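Local coordinates for alkylhydroperoxidase AhpD core: uncharacterized peroxidase-related protein (Ralstonia eutropha, PDB 2PRR) that is uncharacterized but probably acts as a peroxidase-related oxidoreductase of the AhpD and carboxymuconolactone decarboxylase family, at residues Ala96-Tyr101 / Pro105-Gln110. Residues are numbered along the deposited sequence; the frame is centred on the assembly and turned at random.
Sequences AILRIY and PLVADQ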
# COMPACT_ATOMS: atom_id res chain seq x y z
N ALA D 96 -24.39 -16.06 -4.38
CA ALA D 96 -25.67 -16.76 -4.52
C ALA D 96 -25.44 -18.23 -4.77
O ALA D 96 -26.00 -19.07 -4.11
CB ALA D 96 -26.48 -16.16 -5.64
N ILE D 97 -24.55 -18.52 -5.69
CA ILE D 97 -24.21 -19.87 -6.10
C ILE D 97 -23.49 -20.61 -4.97
O ILE D 97 -23.72 -21.78 -4.76
CB ILE D 97 -23.37 -19.85 -7.37
CG1 ILE D 97 -24.13 -19.13 -8.50
CG2 ILE D 97 -23.03 -21.27 -7.81
CD1 ILE D 97 -23.25 -18.64 -9.63
N LEU D 98 -22.60 -19.91 -4.25
CA LEU D 98 -21.92 -20.48 -3.08
C LEU D 98 -22.92 -20.89 -1.99
O LEU D 98 -22.79 -21.96 -1.40
CB LEU D 98 -20.93 -19.46 -2.52
CG LEU D 98 -20.29 -19.74 -1.17
CD1 LEU D 98 -19.70 -21.10 -1.10
CD2 LEU D 98 -19.26 -18.65 -0.87
N ARG D 99 -23.89 -20.03 -1.71
CA ARG D 99 -24.93 -20.31 -0.71
C ARG D 99 -25.76 -21.51 -1.10
O ARG D 99 -26.07 -22.34 -0.27
CB ARG D 99 -25.85 -19.11 -0.50
CG ARG D 99 -25.18 -17.95 0.27
CD ARG D 99 -26.21 -16.92 0.63
NE ARG D 99 -26.82 -16.28 -0.53
CZ ARG D 99 -26.37 -15.17 -1.09
NH1 ARG D 99 -25.28 -14.56 -0.62
NH2 ARG D 99 -26.99 -14.66 -2.13
N ILE D 100 -26.12 -21.59 -2.36
CA ILE D 100 -26.89 -22.71 -2.89
C ILE D 100 -26.12 -24.03 -2.78
O ILE D 100 -26.67 -25.03 -2.32
CB ILE D 100 -27.23 -22.49 -4.38
CG1 ILE D 100 -28.19 -21.31 -4.57
CG2 ILE D 100 -27.83 -23.75 -5.02
CD1 ILE D 100 -29.62 -21.60 -4.19
N TYR D 101 -24.86 -24.04 -3.22
CA TYR D 101 -24.05 -25.26 -3.20
C TYR D 101 -23.73 -25.77 -1.80
O TYR D 101 -23.79 -26.97 -1.54
CB TYR D 101 -22.72 -25.13 -3.98
CG TYR D 101 -22.83 -25.07 -5.50
CD1 TYR D 101 -23.94 -25.57 -6.18
CD2 TYR D 101 -21.78 -24.60 -6.28
CE1 TYR D 101 -24.03 -25.52 -7.55
CE2 TYR D 101 -21.87 -24.57 -7.66
CZ TYR D 101 -23.00 -25.03 -8.28
OH TYR D 101 -23.12 -25.02 -9.65
N PRO D 105 -26.63 -20.17 4.10
CA PRO D 105 -27.02 -18.80 3.75
C PRO D 105 -26.09 -17.68 4.21
O PRO D 105 -26.12 -16.58 3.64
CB PRO D 105 -28.35 -18.61 4.47
CG PRO D 105 -28.87 -19.93 4.66
CD PRO D 105 -27.70 -20.83 4.87
N LEU D 106 -25.30 -17.96 5.24
CA LEU D 106 -24.43 -16.96 5.83
C LEU D 106 -23.02 -16.93 5.30
O LEU D 106 -22.38 -15.87 5.34
CB LEU D 106 -24.33 -17.19 7.34
CG LEU D 106 -25.59 -17.48 8.17
CD1 LEU D 106 -25.16 -17.39 9.63
CD2 LEU D 106 -26.81 -16.56 7.90
N VAL D 107 -22.54 -18.06 4.79
CA VAL D 107 -21.13 -18.26 4.40
C VAL D 107 -20.59 -17.33 3.31
O VAL D 107 -19.46 -16.88 3.40
CB VAL D 107 -20.89 -19.77 4.02
CG1 VAL D 107 -21.48 -20.11 2.64
CG2 VAL D 107 -19.41 -20.10 4.06
N ALA D 108 -21.39 -17.02 2.30
CA ALA D 108 -20.94 -16.16 1.22
C ALA D 108 -20.72 -14.74 1.67
O ALA D 108 -19.79 -14.08 1.21
CB ALA D 108 -21.92 -16.20 0.07
N ASP D 109 -21.56 -14.24 2.55
CA ASP D 109 -21.36 -12.86 3.05
C ASP D 109 -20.09 -12.75 3.91
O ASP D 109 -19.42 -11.73 3.89
CB ASP D 109 -22.57 -12.34 3.84
CG ASP D 109 -23.89 -12.48 3.07
OD1 ASP D 109 -24.08 -13.49 2.33
OD2 ASP D 109 -24.76 -11.61 3.25
N GLN D 110 -19.78 -13.80 4.66
CA GLN D 110 -18.60 -13.87 5.53
C GLN D 110 -17.30 -13.89 4.73
O GLN D 110 -16.28 -13.27 5.07
CB GLN D 110 -18.66 -15.15 6.37
CG GLN D 110 -19.84 -15.21 7.36
CD GLN D 110 -20.09 -16.61 7.92
OE1 GLN D 110 -19.36 -17.55 7.62
NE2 GLN D 110 -21.15 -16.74 8.73
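Asp-109 OD1 receives Arg-99 NH1 across the two segments and also hydrogen-bonds O4 of a bound triethylene glycol, probably a crystallisation additive. The NH1–OD1 separation of 3.4 Å and the N-H...O angle of 124° make this a weak, bent hydrogen bond within a salt bridge. The guanidinium and carboxylate planes stand 66° apart, so the two groups do not meet as a coplanar pair. Stronger partners lie outside: Arg-99 NH2 donates to Met-190 O, and Asp-109 OD2 forms a salt bridge with Arg-192, so both side chains are tied to the C-terminal tail.

The arginine reaches this point through a bend at chi3 that follows an extended CB–CG–CD run. Its aliphatic part lies against Ala-108 and the loop carbonyl of Pro-105: CG is 3.7 Å from Ala-108 CB, while CD comes within 3.0 Å of Pro-105 O, a tight approach that may reflect model inaccuracy and implies no hydrogen bond. Ala-96 N, within the arginine's own helix, lies 3.6 Å above the guanidinium plane, offset toward its rim.

The contact joins two consecutive helices of an all-helical chain. Helix 88-102 ends, a short connection follows, and helix 107-114 begins beside it, with the CA atoms of Arg-99 and Pro-105 only 5.2 Å apart. On the apolar side of this junction, chi1 of 169° sets Leu-98 CG anti to the backbone N, bringing the branch into contact with Ala-108 and Val-107. There its CD2 touches Ala-108 CB at 3.7 Å, and its CG meets Val-107 CG1 at 4.0 Å, the two side chains crossing at about a right angle. Leu-98 also packs on Val-79 of helix 71-84, and Val-107 on Ile-120, while Asp-109 borders Phe-188 of a second subunit.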